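Side-chain contacts in peptide synthetase NRPS type II-PCP (Streptomyces verticillus, PDB 4NEO), which belongs to the phosphopantetheine-binding carrier proteins and, as a type II peptidyl carrier protein, folds into a compact bundle of helices: residues H37-F40 and A41-G44; V69-E72 and T73-V76. All coordinates share one frame; numbering follows the deposited sequence.

Interaction 1: H37-F40 and A41-G44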
ATOM      1  N   HIS A  37      -9.896   1.491  -0.741  1.00 49.45           N
ATOM      2  CA  HIS A  37     -10.124   2.668  -1.579  1.00 54.92           C
ATOM      3  C   HIS A  37     -10.226   3.959  -0.822  1.00 58.85           C
ATOM      4  O   HIS A  37     -10.633   4.977  -1.407  1.00 57.28           O
ATOM      5  CB  HIS A  37     -11.355   2.461  -2.466  1.00 55.62           C
ATOM      6  CG  HIS A  37     -11.238   1.238  -3.278  1.00 52.41           C
ATOM      7  ND1 HIS A  37     -10.284   1.110  -4.261  1.00 51.55           N
ATOM      8  CD2 HIS A  37     -11.855   0.046  -3.185  1.00 55.68           C
ATOM      9  CE1 HIS A  37     -10.328  -0.120  -4.749  1.00 50.43           C
ATOM     10  NE2 HIS A  37     -11.264  -0.789  -4.108  1.00 55.79           N
ATOM     11  N   GLU A  38      -9.801   3.951   0.451  1.00 55.31           N
ATOM     12  CA  GLU A  38      -9.855   5.180   1.252  1.00 57.22           C
ATOM     13  C   GLU A  38      -8.688   6.077   0.956  1.00 53.50           C
ATOM     14  O   GLU A  38      -7.557   5.621   0.929  1.00 52.03           O
ATOM     15  CB  GLU A  38      -9.893   4.826   2.762  1.00 64.16           C
ATOM     16  CG  GLU A  38     -11.176   4.127   3.214  1.00 66.25           C
ATOM     17  CD  GLU A  38     -11.266   4.017   4.735  1.00 75.24           C
ATOM     18  OE1 GLU A  38     -11.988   4.856   5.329  1.00 73.71           O
ATOM     19  OE2 GLU A  38     -10.580   3.120   5.311  1.00 69.37           O
ATOM     20  N   ASP A  39      -8.934   7.370   0.758  1.00 53.30           N
ATOM     21  CA  ASP A  39      -7.840   8.308   0.407  1.00 54.44           C
ATOM     22  C   ASP A  39      -6.897   8.596   1.595  1.00 55.56           C
ATOM     23  O   ASP A  39      -7.358   8.901   2.700  1.00 55.75           O
ATOM     24  CB  ASP A  39      -8.415   9.634  -0.174  1.00 63.57           C
ATOM     25  CG  ASP A  39      -7.321  10.615  -0.572  1.00 70.11           C
ATOM     26  OD1 ASP A  39      -6.833  10.542  -1.719  1.00 78.34           O
ATOM     27  OD2 ASP A  39      -6.877  11.418   0.277  1.00 76.26           O
ATOM     28  N   PHE A  40      -5.589   8.565   1.341  1.00 51.49           N
ATOM     29  CA  PHE A  40      -4.520   8.729   2.337  1.00 53.91           C
ATOM     30  C   PHE A  40      -4.731   9.960   3.194  1.00 59.93           C
ATOM     31  O   PHE A  40      -4.563   9.897   4.398  1.00 60.46           O
ATOM     32  CB  PHE A  40      -3.168   8.873   1.629  1.00 53.08           C
ATOM     33  CG  PHE A  40      -2.000   9.103   2.541  1.00 53.33           C
ATOM     34  CD1 PHE A  40      -1.612   8.136   3.444  1.00 53.57           C
ATOM     35  CD2 PHE A  40      -1.286  10.297   2.493  1.00 55.73           C
ATOM     36  CE1 PHE A  40      -0.536   8.347   4.283  1.00 52.43           C
ATOM     37  CE2 PHE A  40      -0.210  10.504   3.322  1.00 57.11           C
ATOM     38  CZ  PHE A  40       0.166   9.526   4.211  1.00 54.90           C
ATOM     39  N   ALA A  41      -5.037  11.076   2.551  1.00 63.04           N
ATOM     40  CA  ALA A  41      -5.172  12.351   3.256  1.00 70.27           C
ATOM     41  C   ALA A  41      -6.470  12.389   4.027  1.00 73.81           C
ATOM     42  O   ALA A  41      -6.514  12.976   5.106  1.00 78.84           O
ATOM     43  CB  ALA A  41      -5.125  13.527   2.297  1.00 73.46           C
ATOM     44  N   ALA A  42      -7.521  11.789   3.470  1.00 71.41           N
ATOM     45  CA  ALA A  42      -8.794  11.658   4.181  1.00 75.12           C
ATOM     46  C   ALA A  42      -8.610  10.869   5.466  1.00 74.45           C
ATOM     47  O   ALA A  42      -9.291  11.142   6.443  1.00 76.17           O
ATOM     48  CB  ALA A  42      -9.879  11.025   3.321  1.00 76.02           C
ATOM     49  N   LEU A  43      -7.667   9.934   5.490  1.00 68.59           N
ATOM     50  CA  LEU A  43      -7.326   9.205   6.717  1.00 69.80           C
ATOM     51  C   LEU A  43      -6.442   9.998   7.701  1.00 71.75           C
ATOM     52  O   LEU A  43      -6.033   9.446   8.718  1.00 76.12           O
ATOM     53  CB  LEU A  43      -6.632   7.881   6.374  1.00 64.68           C
ATOM     54  CG  LEU A  43      -7.503   6.881   5.610  1.00 64.31           C
ATOM     55  CD1 LEU A  43      -6.640   5.830   4.948  1.00 62.57           C
ATOM     56  CD2 LEU A  43      -8.537   6.247   6.507  1.00 67.09           C
ATOM     57  N   GLY A  44      -6.164  11.273   7.417  1.00 71.89           N
ATOM     58  CA  GLY A  44      -5.220  12.070   8.217  1.00 73.14           C
ATOM     59  C   GLY A  44      -3.741  11.797   7.911  1.00 73.12           C
ATOM     60  O   GLY A  44      -2.855  12.140   8.707  1.00 73.89           O
TER
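Asp39 reaches forward along the chain, and its carboxylate oxygen OD2 accepts two backbone hydrogen bonds. Ala41 N lies 2.9 Å from Asp39 OD2 and comes in from above the carboxylate plane, whereas Ala42 N, at 3.3 Å from OD2, is met by the anti lone pair of that oxygen. With CG anti to the backbone N (chi1 -179°) and beside the carbonyl carbon, the carboxylate is turned toward the amides that follow. A salt bridge to Arg74 gives OD2 a charged partner as well.

The backbone closes the same turn: Leu43 N donates to Asp39 O at 3.0 Å, and a weaker bond from Leu43 N to Phe40 O forks the same N-H. Gly44 N returns to Ala41 O within the type I turn Ala41-Gly44.

Van der Waals packing comes mainly from Leu43. Its CD1 lies 4.0 Å from Glu38 CB, and CD2 is 3.9 Å from OE1 of Glu38, whose chain crosses it at about a right angle; Glu38 OE2 itself bonds to Gly35 N. Phe40 turns its ring inward, onto helices 47-50 and 67-73.

Side-chain and main-chain oxygens of one aspartate gripping successive amides define an Asx motif, here in the loop leading to Ser47, probably the family's phosphopantetheine attachment residue.

Interaction 2: V69-E72 and T73-V76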
ATOM      1  N   VAL A  69       4.875   6.692  -5.119  1.00 48.29           N
ATOM      2  CA  VAL A  69       4.034   5.551  -5.335  1.00 51.02           C
ATOM      3  C   VAL A  69       2.798   5.683  -4.392  1.00 57.94           C
ATOM      4  O   VAL A  69       1.660   5.629  -4.848  1.00 63.52           O
ATOM      5  CB  VAL A  69       4.787   4.268  -5.148  1.00 47.50           C
ATOM      6  CG1 VAL A  69       3.853   3.066  -5.198  1.00 55.00           C
ATOM      7  CG2 VAL A  69       5.927   4.125  -6.179  1.00 54.33           C
ATOM      8  N   LEU A  70       3.009   5.978  -3.123  1.00 51.19           N
ATOM      9  CA  LEU A  70       1.884   6.264  -2.227  1.00 46.61           C
ATOM     10  C   LEU A  70       1.190   7.568  -2.596  1.00 49.94           C
ATOM     11  O   LEU A  70      -0.034   7.650  -2.608  1.00 47.90           O
ATOM     12  CB  LEU A  70       2.351   6.332  -0.773  1.00 50.11           C
ATOM     13  CG  LEU A  70       1.352   6.567   0.394  1.00 51.08           C
ATOM     14  CD1 LEU A  70       2.070   6.251   1.698  1.00 57.59           C
ATOM     15  CD2 LEU A  70       0.940   8.002   0.507  1.00 60.46           C
ATOM     16  N   LEU A  71       1.970   8.625  -2.818  1.00 48.35           N
ATOM     17  CA  LEU A  71       1.390   9.959  -2.871  1.00 51.87           C
ATOM     18  C   LEU A  71       0.699  10.235  -4.186  1.00 53.92           C
ATOM     19  O   LEU A  71      -0.098  11.149  -4.252  1.00 52.22           O
ATOM     20  CB  LEU A  71       2.416  11.055  -2.581  1.00 52.32           C
ATOM     21  CG  LEU A  71       2.965  11.054  -1.138  1.00 52.89           C
ATOM     22  CD1 LEU A  71       4.063  12.121  -0.999  1.00 54.89           C
ATOM     23  CD2 LEU A  71       1.826  11.301  -0.156  1.00 57.80           C
ATOM     24  N   GLU A  72       0.966   9.434  -5.211  1.00 47.72           N
ATOM     25  CA  GLU A  72       0.288   9.613  -6.509  1.00 52.73           C
ATOM     26  C   GLU A  72      -0.855   8.606  -6.721  1.00 51.87           C
ATOM     27  O   GLU A  72      -1.722   8.810  -7.566  1.00 53.75           O
ATOM     28  CB  GLU A  72       1.306   9.546  -7.664  1.00 53.27           C
ATOM     29  CG  GLU A  72       2.179  10.793  -7.657  1.00 57.40           C
ATOM     30  CD  GLU A  72       3.247  10.785  -8.746  1.00 62.73           C
ATOM     31  OE1 GLU A  72       3.289   9.816  -9.536  1.00 68.82           O
ATOM     32  OE2 GLU A  72       4.041  11.756  -8.772  1.00 68.83           O
ATOM     33  N   THR A  73      -0.872   7.527  -5.945  1.00 46.81           N
ATOM     34  CA  THR A  73      -1.974   6.578  -6.049  1.00 48.30           C
ATOM     35  C   THR A  73      -3.017   6.843  -4.953  1.00 51.63           C
ATOM     36  O   THR A  73      -4.187   6.784  -5.220  1.00 55.97           O
ATOM     37  CB  THR A  73      -1.511   5.151  -5.959  1.00 44.26           C
ATOM     38  OG1 THR A  73      -0.883   4.930  -4.678  1.00 41.86           O
ATOM     39  CG2 THR A  73      -0.617   4.817  -7.107  1.00 48.19           C
ATOM     40  N   ARG A  74      -2.542   7.121  -3.733  1.00 50.69           N
ATOM     41  CA  ARG A  74      -3.322   7.599  -2.601  1.00 52.13           C
ATOM     42  C   ARG A  74      -4.298   6.607  -1.968  1.00 50.44           C
ATOM     43  O   ARG A  74      -4.961   6.978  -1.016  1.00 50.89           O
ATOM     44  CB  ARG A  74      -4.097   8.873  -2.959  1.00 61.47           C
ATOM     45  CG  ARG A  74      -3.312   9.882  -3.765  1.00 69.24           C
ATOM     46  CD  ARG A  74      -3.613  11.287  -3.370  1.00 73.58           C
ATOM     47  NE  ARG A  74      -2.599  11.826  -2.449  1.00 84.66           N
ATOM     48  CZ  ARG A  74      -2.855  12.379  -1.260  1.00101.97           C
ATOM     49  NH1 ARG A  74      -4.108  12.423  -0.793  1.00104.04           N
ATOM     50  NH2 ARG A  74      -1.856  12.889  -0.521  1.00107.28           N
ATOM     51  N   THR A  75      -4.461   5.399  -2.502  1.00 45.24           N
ATOM     52  CA  THR A  75      -5.248   4.362  -1.836  1.00 44.20           C
ATOM     53  C   THR A  75      -4.380   3.134  -1.655  1.00 44.24           C
ATOM     54  O   THR A  75      -3.334   2.967  -2.335  1.00 40.88           O
ATOM     55  CB  THR A  75      -6.521   3.991  -2.569  1.00 46.41           C
ATOM     56  OG1 THR A  75      -6.207   3.358  -3.825  1.00 46.06           O
ATOM     57  CG2 THR A  75      -7.388   5.241  -2.792  1.00 51.53           C
ATOM     58  N   VAL A  76      -4.787   2.272  -0.733  1.00 41.31           N
ATOM     59  CA  VAL A  76      -4.091   1.023  -0.545  1.00 42.73           C
ATOM     60  C   VAL A  76      -4.171   0.189  -1.837  1.00 44.75           C
ATOM     61  O   VAL A  76      -3.160  -0.392  -2.247  1.00 41.72           O
ATOM     62  CB  VAL A  76      -4.723   0.212   0.594  1.00 41.90           C
ATOM     63  CG1 VAL A  76      -4.349  -1.264   0.513  1.00 43.45           C
ATOM     64  CG2 VAL A  76      -4.405   0.815   1.967  1.00 45.58           C
TER
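Thr73 and Arg74 turn back on the last turn of helix 67-73 and reach the carbonyls of Val69 and Leu71 with their side chains. Thr73 places OG1 between its backbone N and carbonyl carbon (chi1 61°), the crowded position, and this directs the hydroxyl at the carbonyl four residues earlier: OG1 donates to Val69 O over 2.6 Å, tilted only slightly from the carbonyl plane. The methyl CG2 lies against the same oxygen, 3.3 Å from Val69 O. Thr73 N bonds weakly to both Val69 O and Leu70 O, so Val69 O takes its short bond from the hydroxyl. The Thr73 side chain also touches Met79 and His82 of helix 76-86.

At Arg74 the chain takes positive phi (70°), and Arg74 N still donates to Leu70 O at 2.8 Å. A residue in the left-handed helical region following the last helical turn, with its amide bonded to the carbonyl four places back, is the αL type of C-cap.

The Arg74 side chain bends at chi2 and chi3, which brings the edge of the guanidinium to Leu71 O; the chain crosses the Leu71 side chain obliquely. Leu71 O lies in the guanidinium plane, 3.2 Å from Arg74 NE, yet NE stands above the carbonyl plane and off its lone pairs. The amino group NH2, on the side of the NE-H, packs 4.0 Å from Leu71 CD2 and makes a weak hydrogen bond to a bound 2-(2-methoxyethoxy)ethanol; NH1 forms the salt bridge with Asp39. Glu72 points its carboxylate back along the helix to Arg68, and Thr75 OG1 N-caps helix 76-86 through Gly78 N.

In the fold
Both contacts are local and largely at the surface, but the centre of interaction 2 lies about 7 Å from the centre of the chain, that of interaction 1 about 12 Å; the two centres are about 10 Å apart. Interaction 1 shapes an irregular loop by giving backbone amides a carboxylate acceptor; interaction 2 finishes a helix whose last carbonyls accept side-chain donors. The two chemistries are complementary, and they meet directly: Phe40 N probably bonds to Arg74 O at 2.9 Å, and the salt bridge spans 3.1 Å from Asp39 OD2 to Arg74 NH1. The loop is thus held against the C-terminal end of helix 67-73. Phe40 and Arg74 both line the 2-(2-methoxyethoxy)ethanol pocket, together with Gly45 and Ser47.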